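Local coordinates for putative Zn-dependent exopeptidase (Bacteroides vulgatus ATCC 8482, PDB 3GUX), which probably acts as a zinc-dependent aminopeptidase of peptidase family M28, removing residues from the amino ends of peptides, at residues A[177-180]-A[181-184]; A[215-218]-A[219-223]. All blocks are in the same frame, centred on the assembly; numbering follows the deposited sequence.

Interaction 1. Residues A[177-180]-A[181-184]; sequences TWCL and GSQY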
ATOM      1  N   THR A 177      11.221 -16.005   3.523  1.00 36.39           N
ATOM      2  CA  THR A 177      11.016 -16.233   2.054  1.00 32.25           C
ATOM      3  C   THR A 177       9.746 -15.537   1.434  1.00 29.65           C
ATOM      4  O   THR A 177       9.478 -15.630   0.220  1.00 26.85           O
ATOM      5  CB  THR A 177      10.903 -17.677   1.813  1.00 30.93           C
ATOM      6  OG1 THR A 177       9.719 -18.129   2.481  1.00 30.90           O
ATOM      7  CG2 THR A 177      12.123 -18.359   2.378  1.00 32.73           C
ATOM      8  N   TRP A 178       8.934 -14.920   2.299  1.00 25.48           N
ATOM      9  CA  TRP A 178       7.829 -14.094   1.909  1.00 23.08           C
ATOM     10  C   TRP A 178       8.455 -12.717   1.785  1.00 21.45           C
ATOM     11  O   TRP A 178       9.601 -12.497   2.223  1.00 19.06           O
ATOM     12  CB  TRP A 178       6.738 -14.030   2.980  1.00 25.41           C
ATOM     13  CG  TRP A 178       6.067 -15.318   3.388  1.00 39.87           C
ATOM     14  CD1 TRP A 178       6.266 -16.014   4.541  1.00 51.43           C
ATOM     15  CD2 TRP A 178       5.054 -16.035   2.663  1.00 52.17           C
ATOM     16  NE1 TRP A 178       5.451 -17.122   4.577  1.00 55.37           N
ATOM     17  CE2 TRP A 178       4.705 -17.159   3.432  1.00 52.45           C
ATOM     18  CE3 TRP A 178       4.417 -15.835   1.437  1.00 57.81           C
ATOM     19  CZ2 TRP A 178       3.756 -18.082   3.017  1.00 58.41           C
ATOM     20  CZ3 TRP A 178       3.469 -16.758   1.017  1.00 60.62           C
ATOM     21  CH2 TRP A 178       3.151 -17.866   1.804  1.00 63.61           C
ATOM     22  N   CYS A 179       7.703 -11.787   1.225  1.00 17.59           N
ATOM     23  CA  CYS A 179       8.082 -10.369   1.156  1.00 17.74           C
ATOM     24  C   CYS A 179       9.434 -10.107   0.558  1.00 15.30           C
ATOM     25  O   CYS A 179      10.198  -9.353   1.128  1.00 11.16           O
ATOM     26  CB  CYS A 179       8.029  -9.742   2.587  1.00 16.75           C
ATOM     27  SG  CYS A 179       6.446 -10.022   3.353  1.00 18.64           S
ATOM     28  N   LEU A 180       9.742 -10.735  -0.571  1.00 13.82           N
ATOM     29  CA  LEU A 180      11.060 -10.595  -1.158  1.00 13.21           C
ATOM     30  C   LEU A 180      11.249  -9.227  -1.779  1.00 12.81           C
ATOM     31  O   LEU A 180      12.340  -8.681  -1.707  1.00 11.70           O
ATOM     32  CB  LEU A 180      11.328 -11.712  -2.181  1.00 13.45           C
ATOM     33  CG  LEU A 180      11.324 -13.144  -1.626  1.00 16.07           C
ATOM     34  CD1 LEU A 180      11.382 -14.185  -2.757  1.00 20.16           C
ATOM     35  CD2 LEU A 180      12.486 -13.369  -0.643  1.00 16.91           C
ATOM     36  N   GLY A 181      10.194  -8.652  -2.352  1.00 13.64           N
ATOM     37  CA  GLY A 181      10.296  -7.332  -2.958  1.00 16.95           C
ATOM     38  C   GLY A 181      10.505  -6.236  -1.934  1.00 16.53           C
ATOM     39  O   GLY A 181      11.313  -5.324  -2.155  1.00 16.59           O
ATOM     40  N   SER A 182       9.773  -6.311  -0.824  1.00 17.03           N
ATOM     41  CA  SER A 182       9.926  -5.287   0.227  1.00 16.38           C
ATOM     42  C   SER A 182      11.254  -5.483   0.969  1.00 15.94           C
ATOM     43  O   SER A 182      11.885  -4.507   1.372  1.00 12.63           O
ATOM     44  CB  SER A 182       8.738  -5.271   1.183  1.00 14.35           C
ATOM     45  OG  SER A 182       8.621  -6.473   1.884  1.00 16.58           O
ATOM     46  N   GLN A 183      11.662  -6.732   1.183  1.00 16.25           N
ATOM     47  CA  GLN A 183      12.993  -6.988   1.767  1.00 16.56           C
ATOM     48  C   GLN A 183      14.022  -6.330   0.889  1.00 13.79           C
ATOM     49  O   GLN A 183      14.922  -5.696   1.381  1.00 12.89           O
ATOM     50  CB  GLN A 183      13.325  -8.482   1.904  1.00 15.83           C
ATOM     51  CG  GLN A 183      12.804  -9.102   3.179  1.00 19.29           C
ATOM     52  CD  GLN A 183      12.948 -10.610   3.216  1.00 21.08           C
ATOM     53  OE1 GLN A 183      12.089 -11.345   2.710  1.00 24.57           O
ATOM     54  NE2 GLN A 183      13.984 -11.081   3.875  1.00 13.92           N
ATOM     55  N   TYR A 184      13.882  -6.505  -0.420  1.00 15.79           N
ATOM     56  CA  TYR A 184      14.785  -5.878  -1.370  1.00 15.95           C
ATOM     57  C   TYR A 184      14.694  -4.367  -1.248  1.00 14.36           C
ATOM     58  O   TYR A 184      15.703  -3.677  -1.055  1.00 12.30           O
ATOM     59  CB  TYR A 184      14.462  -6.317  -2.802  1.00 12.73           C
ATOM     60  CG  TYR A 184      15.431  -5.772  -3.811  1.00 16.35           C
ATOM     61  CD1 TYR A 184      16.611  -6.462  -4.118  1.00 18.00           C
ATOM     62  CD2 TYR A 184      15.199  -4.561  -4.441  1.00 15.11           C
ATOM     63  CE1 TYR A 184      17.495  -5.962  -5.026  1.00 13.00           C
ATOM     64  CE2 TYR A 184      16.089  -4.060  -5.347  1.00 18.34           C
ATOM     65  CZ  TYR A 184      17.231  -4.751  -5.625  1.00 17.21           C
ATOM     66  OH  TYR A 184      18.094  -4.239  -6.538  1.00 23.24           O
TER
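Two backbone hydrogen bonds tie the first turn of helix 180-187 together: Gln183 N gives to Cys179 O at 3.0 Å, and Tyr184 N gives to Leu180 O, also at 3.0 Å. Both are i to i+4 bonds. Cys179 is the N-cap, and its phi/psi of 53/47° turns the incoming loop sharply into the helix.

The loop comes from strand 152-158 of the central mixed sheet that M28 peptidases share with other zinc exopeptidases, and the helix start is wedged between helix 253-260 and the strands 66-75 and 81-91.

Side-chain packing is light. Ser182 OG stands 3.4 Å from Cys179 CB, set between the backbone N and carbonyl carbon of its own residue (chi1 63°), and its hydrogen bond goes to Asp253. A small hydroxyl suits this buried position beside Tyr256. Gln183 leans toward the N-cap, its CB and CG each 3.3 Å from Cys179 O. Tyr184 sets CB 3.4 Å from Leu180 O, while its ring runs out to Gln70 and Ala72; the Leu180 side chain packs on Leu74 and Leu82.

Interaction 2. Residues A[215-218]-A[219-223]; sequences EGYS and ARTAR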
ATOM      1  N   GLU A 215      -3.065  -4.425  14.187  1.00 15.44           N
ATOM      2  CA  GLU A 215      -2.198  -5.540  13.832  1.00 13.85           C
ATOM      3  C   GLU A 215      -1.012  -5.553  14.782  1.00 15.34           C
ATOM      4  O   GLU A 215      -0.452  -4.479  15.112  1.00 13.09           O
ATOM      5  CB  GLU A 215      -1.786  -5.434  12.362  1.00 16.92           C
ATOM      6  CG  GLU A 215      -0.956  -6.610  11.846  1.00 13.20           C
ATOM      7  CD  GLU A 215       0.520  -6.484  12.199  1.00 16.12           C
ATOM      8  OE1 GLU A 215       1.058  -5.357  12.167  1.00 12.88           O
ATOM      9  OE2 GLU A 215       1.151  -7.509  12.498  1.00 17.69           O
ATOM     10  N   GLY A 216      -0.643  -6.762  15.224  1.00 13.72           N
ATOM     11  CA  GLY A 216       0.384  -6.944  16.256  1.00 14.66           C
ATOM     12  C   GLY A 216       1.710  -6.227  16.085  1.00 14.23           C
ATOM     13  O   GLY A 216       2.154  -5.533  17.004  1.00 12.61           O
ATOM     14  N   TYR A 217       2.374  -6.425  14.944  1.00 12.12           N
ATOM     15  CA  TYR A 217       3.672  -5.779  14.698  1.00 12.45           C
ATOM     16  C   TYR A 217       3.511  -4.252  14.639  1.00 13.71           C
ATOM     17  O   TYR A 217       4.270  -3.512  15.310  1.00 12.40           O
ATOM     18  CB  TYR A 217       4.362  -6.342  13.456  1.00 11.46           C
ATOM     19  CG  TYR A 217       5.778  -5.860  13.295  1.00  9.37           C
ATOM     20  CD1 TYR A 217       6.843  -6.553  13.864  1.00  7.49           C
ATOM     21  CD2 TYR A 217       6.056  -4.704  12.575  1.00 11.37           C
ATOM     22  CE1 TYR A 217       8.165  -6.078  13.737  1.00 12.38           C
ATOM     23  CE2 TYR A 217       7.341  -4.227  12.430  1.00 11.24           C
ATOM     24  CZ  TYR A 217       8.394  -4.923  12.988  1.00 14.16           C
ATOM     25  OH  TYR A 217       9.652  -4.405  12.821  1.00 12.88           O
ATOM     26  N   SER A 218       2.509  -3.791  13.896  1.00 12.52           N
ATOM     27  CA  SER A 218       2.204  -2.362  13.808  1.00 13.10           C
ATOM     28  C   SER A 218       1.986  -1.731  15.212  1.00 13.52           C
ATOM     29  O   SER A 218       2.462  -0.638  15.470  1.00 14.44           O
ATOM     30  CB  SER A 218       0.964  -2.102  12.936  1.00 11.06           C
ATOM     31  OG  SER A 218       1.094  -2.608  11.579  1.00 14.94           O
ATOM     32  N   ALA A 219       1.303  -2.463  16.097  1.00 13.31           N
ATOM     33  CA  ALA A 219       0.962  -2.018  17.443  1.00 13.04           C
ATOM     34  C   ALA A 219       2.142  -1.976  18.399  1.00 11.42           C
ATOM     35  O   ALA A 219       2.007  -1.445  19.497  1.00  9.64           O
ATOM     36  CB  ALA A 219      -0.127  -2.915  18.006  1.00 14.47           C
ATOM     37  N   ARG A 220       3.281  -2.591  18.064  1.00 11.18           N
ATOM     38  CA  ARG A 220       4.470  -2.435  18.916  1.00 12.47           C
ATOM     39  C   ARG A 220       5.567  -1.587  18.254  1.00 10.83           C
ATOM     40  O   ARG A 220       6.483  -1.165  18.915  1.00 14.24           O
ATOM     41  CB  ARG A 220       5.003  -3.783  19.391  1.00 14.57           C
ATOM     42  CG  ARG A 220       5.628  -4.642  18.389  1.00 17.10           C
ATOM     43  CD  ARG A 220       6.162  -5.880  19.090  1.00 16.02           C
ATOM     44  NE  ARG A 220       6.824  -6.722  18.101  1.00 25.76           N
ATOM     45  CZ  ARG A 220       8.110  -6.640  17.753  1.00 25.66           C
ATOM     46  NH1 ARG A 220       8.944  -5.762  18.312  1.00 25.91           N
ATOM     47  NH2 ARG A 220       8.579  -7.462  16.827  1.00 33.49           N
ATOM     48  N   THR A 221       5.465  -1.347  16.961  1.00 12.62           N
ATOM     49  CA  THR A 221       6.429  -0.553  16.218  1.00 12.63           C
ATOM     50  C   THR A 221       5.886   0.791  15.717  1.00  8.34           C
ATOM     51  O   THR A 221       6.693   1.732  15.426  1.00  7.00           O
ATOM     52  CB  THR A 221       6.894  -1.360  14.978  1.00 11.55           C
ATOM     53  OG1 THR A 221       5.739  -1.880  14.311  1.00  8.62           O
ATOM     54  CG2 THR A 221       7.801  -2.507  15.396  1.00 19.80           C
ATOM     55  N   ALA A 222       4.543   0.911  15.671  1.00 12.72           N
ATOM     56  CA  ALA A 222       3.900   2.109  15.133  1.00 13.40           C
ATOM     57  C   ALA A 222       2.534   2.432  15.797  1.00 11.75           C
ATOM     58  O   ALA A 222       1.575   2.706  15.075  1.00 11.33           O
ATOM     59  CB  ALA A 222       3.730   1.921  13.621  1.00 10.12           C
ATOM     60  N   ARG A 223       2.451   2.401  17.142  1.00  7.94           N
ATOM     61  CA  ARG A 223       1.158   2.633  17.821  1.00 10.69           C
ATOM     62  C   ARG A 223       0.583   3.987  17.529  1.00  9.19           C
ATOM     63  O   ARG A 223      -0.548   4.096  17.136  1.00 12.55           O
ATOM     64  CB  ARG A 223       1.230   2.557  19.338  1.00 10.63           C
ATOM     65  CG  ARG A 223       1.465   1.218  19.864  1.00 23.70           C
ATOM     66  CD  ARG A 223       1.207   1.066  21.374  1.00 24.67           C
ATOM     67  NE  ARG A 223      -0.228   1.128  21.683  1.00 26.42           N
ATOM     68  CZ  ARG A 223      -1.110   0.143  21.468  1.00 38.21           C
ATOM     69  NH1 ARG A 223      -0.747  -1.013  20.914  1.00 41.94           N
ATOM     70  NH2 ARG A 223      -2.388   0.318  21.787  1.00 41.08           N
TER
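Tyr217 and Thr221 meet through both side chain and backbone. The threonine methyl CG2 sits over one face of the tyrosine ring, 3.7 Å from its centroid and offset toward the rim, a CH-pi contact. Thr221 reaches back with its other branch too: chi1 of 48° turns OG1 toward Tyr217 O, at 2.4 Å, so short that the modelled geometry is doubtful. Tyr217 O also takes Thr221 N at 3.0 Å, nearly head-on, and Arg220 N from above the carbonyl plane, so this carbonyl has two N-H donors. The Arg220 guanidinium comes obliquely to the ring, NH2 3.4 Å from Tyr217 CE1, with the two planes 78° apart. The phenol OH is satisfied by Asn258 of helix 253-260.

Ahead of this turn, Glu215 supplies the missing acceptors. Glu215 OE1 takes Ser218 N at 2.7 Å, on the syn side, and Ser218 OG as well; OE2 takes Tyr217 N from above the carboxylate plane. Outside donors add to this, His254 NE2 on OE1 and Thr250 N on OE2, so the buried carboxylate is gripped on both oxygens. At Ser218 a small hydroxyl suits the place, since it gives to Glu215 OE1 and is bonded to Asp267 N on strand 265-269 as well. Glu215 O receives Ala219 N, and Ser218 O receives Ala222 N at 2.6 Å, where the chain leaves helical angles.

A carboxylate taking up the otherwise unmatched N-H groups of a first turn is side-chain capping of a helix N-terminus, here serving the short helix 218-221 that leads into helix 223-236.

How the interactions relate
Each interaction covers a place where the chain passes from a loop into a helix, and both helices rest against helix 253-260, though the centres of the two interactions lie about 19 Å apart and their nearest atoms about 11 Å. Residues 177-184 begin a helix beside strands 66-75 and 81-91, at one edge of the sheet; residues 215-223 lie by strand 265-269, at the other. Both are partly buried, but interaction 2 also has two exposed arginines on its outer side, whereas no touching residue of interaction 1 is exposed. Both rest on backbone bonds; interaction 2 adds a buried capping carboxylate and a CH-pi contact, whereas side chains touch only lightly across interaction 1.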